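Local coordinates for protein probable amidase (Thermus thermophilus, PDB 2DC0) that is a probable amidase, a mixed alpha/beta protein of the amidase family whose assembly holds two chains, at residues A[15-20]-A[51-56]; A[86-91]-A[128-133]; A[276-281]-A[335-340]. All blocks are in the same frame, centred on the assembly; numbering follows the deposited sequence.

Contact 1: residues A[15-20]-A[51-56]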
ATOM      1  N   THR A  15     -20.289 -36.161 -20.780  1.00 29.84           N
ATOM      2  CA  THR A  15     -20.533 -36.352 -19.352  1.00 27.94           C
ATOM      3  C   THR A  15     -21.674 -35.439 -18.918  1.00 25.64           C
ATOM      4  O   THR A  15     -22.153 -34.628 -19.709  1.00 25.40           O
ATOM      5  CB  THR A  15     -19.266 -36.032 -18.508  1.00 27.58           C
ATOM      6  OG1 THR A  15     -19.425 -36.565 -17.186  1.00 27.84           O
ATOM      7  CG2 THR A  15     -19.057 -34.523 -18.404  1.00 27.11           C
ATOM      8  N   THR A  16     -22.103 -35.576 -17.665  1.00 24.12           N
ATOM      9  CA  THR A  16     -23.178 -34.755 -17.114  1.00 23.62           C
ATOM     10  C   THR A  16     -22.831 -34.299 -15.700  1.00 23.00           C
ATOM     11  O   THR A  16     -21.942 -34.859 -15.061  1.00 22.03           O
ATOM     12  CB  THR A  16     -24.508 -35.539 -17.024  1.00 24.22           C
ATOM     13  OG1 THR A  16     -24.355 -36.630 -16.107  1.00 24.37           O
ATOM     14  CG2 THR A  16     -24.910 -36.081 -18.393  1.00 25.08           C
ATOM     15  N   PRO A  17     -23.536 -33.277 -15.192  1.00 22.25           N
ATOM     16  CA  PRO A  17     -23.292 -32.763 -13.843  1.00 22.04           C
ATOM     17  C   PRO A  17     -23.442 -33.880 -12.822  1.00 22.33           C
ATOM     18  O   PRO A  17     -22.688 -33.962 -11.855  1.00 23.24           O
ATOM     19  CB  PRO A  17     -24.367 -31.694 -13.686  1.00 19.86           C
ATOM     20  CG  PRO A  17     -24.503 -31.166 -15.082  1.00 20.74           C
ATOM     21  CD  PRO A  17     -24.533 -32.446 -15.890  1.00 22.55           C
ATOM     22  N   LEU A  18     -24.428 -34.740 -13.048  1.00 22.48           N
ATOM     23  CA  LEU A  18     -24.680 -35.861 -12.156  1.00 21.60           C
ATOM     24  C   LEU A  18     -23.471 -36.795 -12.117  1.00 21.29           C
ATOM     25  O   LEU A  18     -23.066 -37.250 -11.046  1.00 19.99           O
ATOM     26  CB  LEU A  18     -25.922 -36.625 -12.621  1.00 22.91           C
ATOM     27  CG  LEU A  18     -26.329 -37.811 -11.746  1.00 24.75           C
ATOM     28  CD1 LEU A  18     -26.671 -37.327 -10.345  1.00 26.38           C
ATOM     29  CD2 LEU A  18     -27.517 -38.520 -12.373  1.00 26.48           C
ATOM     30  N   ALA A  19     -22.890 -37.073 -13.282  1.00 19.65           N
ATOM     31  CA  ALA A  19     -21.723 -37.952 -13.364  1.00 21.35           C
ATOM     32  C   ALA A  19     -20.500 -37.310 -12.711  1.00 20.17           C
ATOM     33  O   ALA A  19     -19.715 -37.986 -12.045  1.00 20.03           O
ATOM     34  CB  ALA A  19     -21.414 -38.292 -14.831  1.00 21.24           C
ATOM     35  N   LEU A  20     -20.327 -36.008 -12.919  1.00 18.93           N
ATOM     36  CA  LEU A  20     -19.196 -35.308 -12.322  1.00 19.61           C
ATOM     37  C   LEU A  20     -19.317 -35.359 -10.799  1.00 18.12           C
ATOM     38  O   LEU A  20     -18.319 -35.523 -10.098  1.00 17.53           O
ATOM     39  CB  LEU A  20     -19.143 -33.853 -12.806  1.00 18.69           C
ATOM     40  CG  LEU A  20     -18.752 -33.672 -14.281  1.00 19.53           C
ATOM     41  CD1 LEU A  20     -18.854 -32.204 -14.691  1.00 17.00           C
ATOM     42  CD2 LEU A  20     -17.334 -34.185 -14.484  1.00 18.66           C
ATOM     43  N   ALA A  51     -31.077 -31.437 -11.175  1.00 23.91           N
ATOM     44  CA  ALA A  51     -31.639 -30.229 -11.761  1.00 23.82           C
ATOM     45  C   ALA A  51     -30.707 -29.639 -12.814  1.00 23.91           C
ATOM     46  O   ALA A  51     -31.147 -29.254 -13.901  1.00 25.55           O
ATOM     47  CB  ALA A  51     -31.912 -29.194 -10.664  1.00 23.37           C
ATOM     48  N   LEU A  52     -29.420 -29.562 -12.493  1.00 21.52           N
ATOM     49  CA  LEU A  52     -28.443 -29.011 -13.425  1.00 21.61           C
ATOM     50  C   LEU A  52     -28.280 -29.896 -14.651  1.00 20.28           C
ATOM     51  O   LEU A  52     -28.038 -29.401 -15.748  1.00 21.61           O
ATOM     52  CB  LEU A  52     -27.087 -28.829 -12.734  1.00 19.18           C
ATOM     53  CG  LEU A  52     -27.050 -27.749 -11.645  1.00 21.59           C
ATOM     54  CD1 LEU A  52     -25.698 -27.768 -10.944  1.00 21.67           C
ATOM     55  CD2 LEU A  52     -27.328 -26.383 -12.260  1.00 20.21           C
ATOM     56  N   THR A  53     -28.412 -31.205 -14.459  1.00 21.77           N
ATOM     57  CA  THR A  53     -28.279 -32.152 -15.557  1.00 22.03           C
ATOM     58  C   THR A  53     -29.418 -31.967 -16.559  1.00 24.72           C
ATOM     59  O   THR A  53     -29.191 -31.877 -17.769  1.00 24.94           O
ATOM     60  CB  THR A  53     -28.293 -33.602 -15.036  1.00 22.63           C
ATOM     61  OG1 THR A  53     -27.161 -33.813 -14.184  1.00 21.90           O
ATOM     62  CG2 THR A  53     -28.241 -34.593 -16.196  1.00 21.38           C
ATOM     63  N   GLU A  54     -30.643 -31.903 -16.051  1.00 25.26           N
ATOM     64  CA  GLU A  54     -31.808 -31.732 -16.908  1.00 27.41           C
ATOM     65  C   GLU A  54     -31.774 -30.380 -17.622  1.00 27.43           C
ATOM     66  O   GLU A  54     -32.097 -30.292 -18.808  1.00 27.87           O
ATOM     67  CB  GLU A  54     -33.089 -31.869 -16.079  1.00 29.43           C
ATOM     68  CG  GLU A  54     -34.367 -31.958 -16.898  1.00 34.67           C
ATOM     69  CD  GLU A  54     -34.267 -32.967 -18.030  1.00 35.83           C
ATOM     70  OE1 GLU A  54     -33.719 -34.069 -17.813  1.00 38.34           O
ATOM     71  OE2 GLU A  54     -34.748 -32.660 -19.139  1.00 40.48           O
ATOM     72  N   GLU A  55     -31.380 -29.328 -16.910  1.00 27.85           N
ATOM     73  CA  GLU A  55     -31.301 -27.997 -17.511  1.00 28.43           C
ATOM     74  C   GLU A  55     -30.346 -28.007 -18.700  1.00 29.61           C
ATOM     75  O   GLU A  55     -30.653 -27.464 -19.760  1.00 28.44           O
ATOM     76  CB  GLU A  55     -30.840 -26.964 -16.475  1.00 28.35           C
ATOM     77  CG  GLU A  55     -31.967 -26.422 -15.606  1.00 28.20           C
ATOM     78  CD  GLU A  55     -31.481 -25.536 -14.470  1.00 30.27           C
ATOM     79  OE1 GLU A  55     -30.419 -24.892 -14.613  1.00 29.94           O
ATOM     80  OE2 GLU A  55     -32.171 -25.469 -13.428  1.00 30.08           O
ATOM     81  N   LEU A  56     -29.190 -28.638 -18.519  1.00 31.43           N
ATOM     82  CA  LEU A  56     -28.198 -28.722 -19.579  1.00 32.61           C
ATOM     83  C   LEU A  56     -28.737 -29.490 -20.780  1.00 34.46           C
ATOM     84  O   LEU A  56     -28.498 -29.113 -21.927  1.00 34.07           O
ATOM     85  CB  LEU A  56     -26.929 -29.405 -19.062  1.00 33.93           C
ATOM     86  CG  LEU A  56     -25.727 -29.466 -20.012  1.00 34.35           C
ATOM     87  CD1 LEU A  56     -25.337 -28.061 -20.448  1.00 34.52           C
ATOM     88  CD2 LEU A  56     -24.566 -30.149 -19.308  1.00 34.68           C
TER
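The capped start of helix 17-30 meets the side of helix 42-57 through Pro17 and Thr53, a helix-to-helix contact near the N-terminus of the chain. The CA atoms of Pro17 and Thr53 lie 5.3 Å apart, and the ring reaches the helix backbone, Pro17 CD lying 3.8 Å from Thr53 CA. Pro17 CD sits 3.4 Å from Thr53 OG1, and the two side chains cross obliquely. Two leucines of the same helical surface flank the ring: Pro17 CB meets Leu52 CB at 4.1 Å, while CD on the other end of the ring meets Leu56 CD2, also at 4.1 Å. Leu10 of helix 3-11 touches Pro17 as well, so three helices converge on this proline.

The polar part centres on Thr53 OG1. With OG1 anti to its own carbonyl carbon (chi1 -63°), the hydroxyl hydrogen-bonds to Ala49 O, one turn back in its helix. It also accepts from Leu18 N at 3.1 Å, a weak bond whose N-H...O angle is only 134°. The other branch, Thr53 CG2, packs against Thr16 CB at 3.9 Å. Thr16 is the N-cap of helix 17-30: its OG1 takes the N-H of Ala19 at 3.2 Å along a fairly straight 157° path.

Backbone N-H groups in the first turn of a helix lack carbonyl partners from the preceding turn. Here Ala19 N is served by the N-cap threonine of its own segment and Leu18 N, less well, by a threonine of the adjacent helix. Thr53 OG1 thus links the backbones of two helices, and the partial positive charge of the helix start probably favours an oxygen there, while the proline-leucine contacts supply the apolar share of the interface.

Contact 2: residues A[86-91]-A[128-133]; sequences GTKAPL and NPWTGP
Lys88 lays the base of its side chain over one face of the Trp130 indole. The evidence for a CH-pi contact is that Lys88 CG stands 4.1 Å from the centroid of the five-membered ring and only 20° off its normal. Lys88 CG is nearest Trp130 CD2, at 3.8 Å, and stands above the indole plane, offset toward the rim. Lys88 N approaches the same face, near Trp130 CD1. Beyond CG the lysine chain bends at chi2 and chi4, and its NZ comes near Arg84, a like charge.

The indole edge is used differently. Gly86 O lies near the ring plane, 3.6 Å from Trp130 CD1, and NE1 bonds to Glu119, whose OE2 also holds Thr87 OG1. The contact joins two loops that follow strands 69-73 and 110-115, parallel neighbours in the large mixed sheet. Within the first loop Thr87 OG1 accepts from Ala89 N at 3.1 Å, forming an ST turn.

Asn128 makes the direct hydrogen bond between the loops. Its ND2 gives a nearly straight bond (168°) to Gly86 O at 2.9 Å, arriving in the carbonyl plane on a lone pair, with the acceptor close to the Asn128 amide plane; the positive phi of Gly86 suits glycine. ND2 also bonds to Met117 O. At the other end of the amide, Asn128 OD1 receives Trp130 N at 2.8 Å in its carbonyl plane, an Asx turn, and Thr131 N at 3.1 Å from well above that plane.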
ATOM      1  N   GLY A  86     -14.075 -24.274  11.625  1.00 15.90           N
ATOM      2  CA  GLY A  86     -13.158 -25.160  12.314  1.00 18.42           C
ATOM      3  C   GLY A  86     -13.013 -24.913  13.803  1.00 19.96           C
ATOM      4  O   GLY A  86     -11.998 -25.279  14.401  1.00 21.42           O
ATOM      5  N   THR A  87     -14.025 -24.307  14.416  1.00 21.32           N
ATOM      6  CA  THR A  87     -13.965 -24.009  15.844  1.00 21.89           C
ATOM      7  C   THR A  87     -15.222 -24.450  16.584  1.00 22.74           C
ATOM      8  O   THR A  87     -16.225 -24.797  15.968  1.00 23.01           O
ATOM      9  CB  THR A  87     -13.776 -22.491  16.075  1.00 22.47           C
ATOM     10  OG1 THR A  87     -13.580 -22.235  17.470  1.00 22.77           O
ATOM     11  CG2 THR A  87     -15.007 -21.724  15.597  1.00 21.68           C
ATOM     12  N   LYS A  88     -15.156 -24.440  17.912  1.00 24.88           N
ATOM     13  CA  LYS A  88     -16.301 -24.800  18.743  1.00 26.69           C
ATOM     14  C   LYS A  88     -16.857 -23.541  19.400  1.00 26.90           C
ATOM     15  O   LYS A  88     -17.915 -23.567  20.024  1.00 26.74           O
ATOM     16  CB  LYS A  88     -15.891 -25.810  19.819  1.00 29.36           C
ATOM     17  CG  LYS A  88     -16.033 -27.262  19.388  1.00 33.17           C
ATOM     18  CD  LYS A  88     -17.505 -27.648  19.264  1.00 37.85           C
ATOM     19  CE  LYS A  88     -17.695 -28.997  18.570  1.00 40.45           C
ATOM     20  NZ  LYS A  88     -17.414 -28.924  17.100  1.00 43.36           N
ATOM     21  N   ALA A  89     -16.138 -22.433  19.252  1.00 26.21           N
ATOM     22  CA  ALA A  89     -16.564 -21.171  19.836  1.00 25.75           C
ATOM     23  C   ALA A  89     -17.642 -20.501  18.997  1.00 26.59           C
ATOM     24  O   ALA A  89     -17.782 -20.774  17.804  1.00 28.15           O
ATOM     25  CB  ALA A  89     -15.367 -20.236  19.973  1.00 25.22           C
ATOM     26  N   PRO A  90     -18.432 -19.617  19.615  1.00 26.59           N
ATOM     27  CA  PRO A  90     -19.479 -18.934  18.855  1.00 26.53           C
ATOM     28  C   PRO A  90     -18.832 -17.977  17.852  1.00 26.16           C
ATOM     29  O   PRO A  90     -17.744 -17.450  18.099  1.00 25.63           O
ATOM     30  CB  PRO A  90     -20.271 -18.202  19.940  1.00 26.56           C
ATOM     31  CG  PRO A  90     -19.225 -17.915  20.980  1.00 28.64           C
ATOM     32  CD  PRO A  90     -18.468 -19.225  21.035  1.00 26.81           C
ATOM     33  N   LEU A  91     -19.490 -17.761  16.719  1.00 24.83           N
ATOM     34  CA  LEU A  91     -18.955 -16.868  15.698  1.00 26.03           C
ATOM     35  C   LEU A  91     -19.789 -15.595  15.575  1.00 26.63           C
ATOM     36  O   LEU A  91     -20.966 -15.573  15.945  1.00 26.08           O
ATOM     37  CB  LEU A  91     -18.929 -17.586  14.341  1.00 25.06           C
ATOM     38  CG  LEU A  91     -18.092 -18.871  14.268  1.00 26.10           C
ATOM     39  CD1 LEU A  91     -18.254 -19.512  12.900  1.00 26.34           C
ATOM     40  CD2 LEU A  91     -16.629 -18.547  14.547  1.00 25.32           C
ATOM     41  N   ASN A 128      -6.094 -29.611  13.778  1.00 21.70           N
ATOM     42  CA  ASN A 128      -7.257 -29.069  14.465  1.00 21.14           C
ATOM     43  C   ASN A 128      -7.779 -30.128  15.439  1.00 21.48           C
ATOM     44  O   ASN A 128      -8.199 -31.207  15.027  1.00 20.79           O
ATOM     45  CB  ASN A 128      -8.315 -28.736  13.401  1.00 20.76           C
ATOM     46  CG  ASN A 128      -9.510 -27.990  13.953  1.00 19.80           C
ATOM     47  OD1 ASN A 128     -10.080 -28.370  14.972  1.00 20.94           O
ATOM     48  ND2 ASN A 128      -9.916 -26.931  13.256  1.00 18.94           N
ATOM     49  N   PRO A 129      -7.753 -29.834  16.749  1.00 22.83           N
ATOM     50  CA  PRO A 129      -8.223 -30.766  17.783  1.00 23.01           C
ATOM     51  C   PRO A 129      -9.736 -30.964  17.801  1.00 24.11           C
ATOM     52  O   PRO A 129     -10.227 -31.962  18.323  1.00 24.10           O
ATOM     53  CB  PRO A 129      -7.711 -30.133  19.072  1.00 23.75           C
ATOM     54  CG  PRO A 129      -7.826 -28.663  18.767  1.00 25.60           C
ATOM     55  CD  PRO A 129      -7.270 -28.580  17.355  1.00 22.13           C
ATOM     56  N   TRP A 130     -10.474 -30.018  17.230  1.00 23.37           N
ATOM     57  CA  TRP A 130     -11.933 -30.111  17.195  1.00 23.03           C
ATOM     58  C   TRP A 130     -12.440 -31.044  16.098  1.00 23.56           C
ATOM     59  O   TRP A 130     -13.275 -31.912  16.339  1.00 23.72           O
ATOM     60  CB  TRP A 130     -12.546 -28.724  16.977  1.00 24.10           C
ATOM     61  CG  TRP A 130     -12.247 -27.714  18.048  1.00 26.07           C
ATOM     62  CD1 TRP A 130     -11.923 -26.401  17.863  1.00 24.50           C
ATOM     63  CD2 TRP A 130     -12.261 -27.927  19.469  1.00 27.67           C
ATOM     64  NE1 TRP A 130     -11.730 -25.781  19.078  1.00 26.23           N
ATOM     65  CE2 TRP A 130     -11.931 -26.694  20.081  1.00 27.87           C
ATOM     66  CE3 TRP A 130     -12.520 -29.038  20.284  1.00 29.40           C
ATOM     67  CZ2 TRP A 130     -11.850 -26.539  21.472  1.00 29.08           C
ATOM     68  CZ3 TRP A 130     -12.440 -28.886  21.672  1.00 31.63           C
ATOM     69  CH2 TRP A 130     -12.106 -27.642  22.249  1.00 30.17           C
ATOM     70  N   THR A 131     -11.928 -30.848  14.890  1.00 22.89           N
ATOM     71  CA  THR A 131     -12.334 -31.624  13.723  1.00 22.50           C
ATOM     72  C   THR A 131     -11.395 -32.784  13.425  1.00 23.35           C
ATOM     73  O   THR A 131     -11.729 -33.694  12.665  1.00 22.47           O
ATOM     74  CB  THR A 131     -12.326 -30.737  12.480  1.00 24.06           C
ATOM     75  OG1 THR A 131     -10.972 -30.340  12.206  1.00 22.51           O
ATOM     76  CG2 THR A 131     -13.170 -29.490  12.713  1.00 21.07           C
ATOM     77  N   GLY A 132     -10.215 -32.745  14.027  1.00 22.21           N
ATOM     78  CA  GLY A 132      -9.234 -33.769  13.748  1.00 22.24           C
ATOM     79  C   GLY A 132      -8.356 -33.140  12.682  1.00 21.07           C
ATOM     80  O   GLY A 132      -8.811 -32.260  11.962  1.00 20.33           O
ATOM     81  N   PRO A 133      -7.102 -33.569  12.539  1.00 21.33           N
ATOM     82  CA  PRO A 133      -6.238 -32.966  11.524  1.00 20.39           C
ATOM     83  C   PRO A 133      -6.607 -33.275  10.080  1.00 20.83           C
ATOM     84  O   PRO A 133      -7.148 -34.338   9.773  1.00 20.03           O
ATOM     85  CB  PRO A 133      -4.860 -33.507  11.888  1.00 21.86           C
ATOM     86  CG  PRO A 133      -5.185 -34.889  12.403  1.00 23.07           C
ATOM     87  CD  PRO A 133      -6.399 -34.639  13.272  1.00 21.61           C
TER

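Contact 3: residues A[276-281]-A[335-340]; sequences LPLEGV and EALRLE
Glu340 reaches the backbone of Leu278 with its carboxylate, which supplies the polar side of the contact. Leu278 N donates to Glu340 OE1 at 2.8 Å and 161°, on the syn lone pair of that oxygen. The second oxygen works through solvent: water 1 donates to Glu340 OE2 at 2.7 Å and accepts from Glu279 N at 2.9 Å. One carboxylate thus serves two successive backbone N-H groups, the first directly and the second through a water. With CG anti to the carbonyl carbon (chi1 -84°) and the chain extended beyond CG, the carboxylate of Glu340 reaches across to the loop. Pro277 CD is 3.3 Å from Glu340 OE1, the proline ring crossing the end of the side chain at a slant.

In the fold, 276-281 is the link between strand 270-273, an outermost strand of the large sheet within this chain, and helix 281-296. It closes with a type II beta turn from Leu278 to Val281, with Gly280 as the residue before the helix, and rests on helix 324-345.

Apolar contacts gather on Leu337, one turn before Glu340. Its CD2 branch meets Leu278 CD2 at 3.9 Å; its CD1 branch meets Val281 CG2 at 3.8 Å, with the side chains at about a right angle. Leu386 and Leu390 of helix 386-390 also touch Val281.

The ionic bonds do not cross the contact: within 335-340, Arg338 grips Glu335 side-on, NE to OE1 at 2.9 Å and NH2 to OE2 at 2.8 Å. Glu335 OE1 also forms a salt bridge with Arg338 NH2 of the second subunit.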
ATOM      1  N   LEU A 276      15.292  -7.363  -1.373  1.00 15.00           N
ATOM      2  CA  LEU A 276      14.027  -7.292  -0.650  1.00 15.00           C
ATOM      3  C   LEU A 276      14.227  -7.597   0.831  1.00 15.00           C
ATOM      4  O   LEU A 276      13.789  -8.640   1.306  1.00 18.08           O
ATOM      5  CB  LEU A 276      12.919  -7.974  -1.454  1.00 15.00           C
ATOM      6  CG  LEU A 276      11.536  -8.023  -0.799  1.00 15.00           C
ATOM      7  CD1 LEU A 276      10.580  -7.099  -1.535  1.00 15.00           C
ATOM      8  CD2 LEU A 276      11.012  -9.449  -0.799  1.00 15.00           C
ATOM      9  N   PRO A 277      14.951  -6.724   1.547  1.00 19.41           N
ATOM     10  CA  PRO A 277      15.261  -6.898   2.972  1.00 20.41           C
ATOM     11  C   PRO A 277      14.053  -7.245   3.833  1.00 18.30           C
ATOM     12  O   PRO A 277      14.024  -8.287   4.484  1.00 20.20           O
ATOM     13  CB  PRO A 277      15.865  -5.550   3.362  1.00 21.26           C
ATOM     14  CG  PRO A 277      16.496  -5.080   2.084  1.00 22.55           C
ATOM     15  CD  PRO A 277      15.431  -5.414   1.070  1.00 20.37           C
ATOM     16  N   LEU A 278      13.072  -6.353   3.847  1.00 18.99           N
ATOM     17  CA  LEU A 278      11.859  -6.558   4.630  1.00 19.80           C
ATOM     18  C   LEU A 278      12.195  -6.944   6.064  1.00 18.65           C
ATOM     19  O   LEU A 278      11.582  -7.847   6.634  1.00 19.12           O
ATOM     20  CB  LEU A 278      10.999  -7.655   3.987  1.00 18.62           C
ATOM     21  CG  LEU A 278      10.518  -7.369   2.557  1.00 19.81           C
ATOM     22  CD1 LEU A 278       9.683  -8.540   2.042  1.00 17.43           C
ATOM     23  CD2 LEU A 278       9.698  -6.086   2.549  1.00 18.82           C
ATOM     24  N   GLU A 279      13.172  -6.266   6.652  1.00 20.23           N
ATOM     25  CA  GLU A 279      13.554  -6.582   8.022  1.00 21.55           C
ATOM     26  C   GLU A 279      12.401  -6.331   8.980  1.00 19.48           C
ATOM     27  O   GLU A 279      11.731  -5.298   8.909  1.00 20.32           O
ATOM     28  CB  GLU A 279      14.775  -5.760   8.440  1.00 25.62           C
ATOM     29  CG  GLU A 279      15.955  -5.930   7.492  1.00 35.20           C
ATOM     30  CD  GLU A 279      17.245  -5.379   8.060  1.00 39.81           C
ATOM     31  OE1 GLU A 279      17.264  -4.195   8.465  1.00 42.49           O
ATOM     32  OE2 GLU A 279      18.242  -6.133   8.097  1.00 43.43           O
ATOM     33  N   GLY A 280      12.173  -7.297   9.863  1.00 19.05           N
ATOM     34  CA  GLY A 280      11.109  -7.201  10.847  1.00 19.64           C
ATOM     35  C   GLY A 280       9.708  -7.448  10.310  1.00 19.53           C
ATOM     36  O   GLY A 280       8.732  -7.288  11.040  1.00 19.97           O
ATOM     37  N   VAL A 281       9.597  -7.864   9.052  1.00 18.90           N
ATOM     38  CA  VAL A 281       8.287  -8.083   8.448  1.00 17.32           C
ATOM     39  C   VAL A 281       7.468  -9.156   9.159  1.00 18.44           C
ATOM     40  O   VAL A 281       6.243  -9.067   9.229  1.00 16.63           O
ATOM     41  CB  VAL A 281       8.412  -8.444   6.941  1.00 16.01           C
ATOM     42  CG1 VAL A 281       9.018  -9.840   6.768  1.00 12.25           C
ATOM     43  CG2 VAL A 281       7.043  -8.363   6.277  1.00 14.95           C
ATOM     44  N   GLU A 335       3.338   0.270   5.975  1.00 17.61           N
ATOM     45  CA  GLU A 335       3.479   1.248   4.907  1.00 17.74           C
ATOM     46  C   GLU A 335       4.954   1.474   4.588  1.00 17.33           C
ATOM     47  O   GLU A 335       5.323   1.653   3.429  1.00 17.29           O
ATOM     48  CB  GLU A 335       2.788   2.565   5.287  1.00 17.47           C
ATOM     49  CG  GLU A 335       1.252   2.442   5.354  1.00 18.02           C
ATOM     50  CD  GLU A 335       0.681   1.686   4.156  1.00 21.13           C
ATOM     51  OE1 GLU A 335       0.941   2.106   2.999  1.00 19.91           O
ATOM     52  OE2 GLU A 335      -0.027   0.669   4.368  1.00 21.50           O
ATOM     53  N   ALA A 336       5.798   1.444   5.613  1.00 16.56           N
ATOM     54  CA  ALA A 336       7.232   1.640   5.418  1.00 19.14           C
ATOM     55  C   ALA A 336       7.861   0.553   4.537  1.00 19.34           C
ATOM     56  O   ALA A 336       8.882   0.789   3.901  1.00 20.61           O
ATOM     57  CB  ALA A 336       7.940   1.690   6.773  1.00 18.69           C
ATOM     58  N   LEU A 337       7.253  -0.629   4.498  1.00 18.80           N
ATOM     59  CA  LEU A 337       7.784  -1.734   3.702  1.00 19.00           C
ATOM     60  C   LEU A 337       7.309  -1.728   2.254  1.00 19.15           C
ATOM     61  O   LEU A 337       7.925  -2.350   1.386  1.00 18.89           O
ATOM     62  CB  LEU A 337       7.390  -3.070   4.330  1.00 18.01           C
ATOM     63  CG  LEU A 337       7.966  -3.369   5.719  1.00 19.40           C
ATOM     64  CD1 LEU A 337       7.231  -4.549   6.334  1.00 19.16           C
ATOM     65  CD2 LEU A 337       9.452  -3.655   5.603  1.00 21.51           C
ATOM     66  N   ARG A 338       6.213  -1.023   2.003  1.00 16.94           N
ATOM     67  CA  ARG A 338       5.626  -0.964   0.673  1.00 18.64           C
ATOM     68  C   ARG A 338       6.599  -0.512  -0.417  1.00 17.86           C
ATOM     69  O   ARG A 338       6.666  -1.136  -1.476  1.00 18.45           O
ATOM     70  CB  ARG A 338       4.379  -0.064   0.705  1.00 18.60           C
ATOM     71  CG  ARG A 338       3.394  -0.326  -0.423  1.00 21.65           C
ATOM     72  CD  ARG A 338       2.082   0.436  -0.221  1.00 19.83           C
ATOM     73  NE  ARG A 338       1.388   0.068   1.014  1.00 21.12           N
ATOM     74  CZ  ARG A 338       0.651  -1.029   1.177  1.00 21.59           C
ATOM     75  NH1 ARG A 338       0.497  -1.893   0.182  1.00 19.31           N
ATOM     76  NH2 ARG A 338       0.055  -1.259   2.341  1.00 21.99           N
ATOM     77  N   LEU A 339       7.369   0.545  -0.165  1.00 18.25           N
ATOM     78  CA  LEU A 339       8.312   1.033  -1.179  1.00 19.48           C
ATOM     79  C   LEU A 339       9.374  -0.016  -1.535  1.00 19.33           C
ATOM     80  O   LEU A 339       9.808  -0.103  -2.688  1.00 18.36           O
ATOM     81  CB  LEU A 339       8.990   2.333  -0.714  1.00 18.73           C
ATOM     82  CG  LEU A 339       9.945   3.021  -1.697  1.00 18.71           C
ATOM     83  CD1 LEU A 339       9.229   3.323  -3.014  1.00 18.86           C
ATOM     84  CD2 LEU A 339      10.480   4.310  -1.074  1.00 18.63           C
ATOM     85  N   GLU A 340       9.783  -0.812  -0.548  1.00 18.36           N
ATOM     86  CA  GLU A 340      10.782  -1.865  -0.764  1.00 20.10           C
ATOM     87  C   GLU A 340      10.323  -2.903  -1.782  1.00 18.38           C
ATOM     88  O   GLU A 340      11.100  -3.350  -2.630  1.00 17.08           O
ATOM     89  CB  GLU A 340      11.095  -2.597   0.543  1.00 21.94           C
ATOM     90  CG  GLU A 340      12.123  -1.928   1.418  1.00 27.53           C
ATOM     91  CD  GLU A 340      12.511  -2.798   2.596  1.00 28.85           C
ATOM     92  OE1 GLU A 340      12.742  -4.009   2.388  1.00 29.00           O
ATOM     93  OE2 GLU A 340      12.589  -2.267   3.723  1.00 33.89           O
TER
HETATM   94  O   HOH W   1      13.989  -3.821   5.393  1.00 22.03           O

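The three contacts follow one another along the chain without interleaving, and none touches another. Contacts 1 and 3 lie on opposite sides of the chain's centre, their own centres 50 Å apart. Contact 2 is 34 Å from each of them, centre to centre; its nearest atoms are about 23 Å from contact 1 and about 24 Å from contact 3. Each joins different elements: two helices in contact 1, two loops in contact 2, and a loop with a helix in contact 3. Contact 3 alone has the second subunit within reach, through residues that include Glu335, Arg338 and Leu339, whereas no other protein chain of the assembly touches contacts 1 and 2.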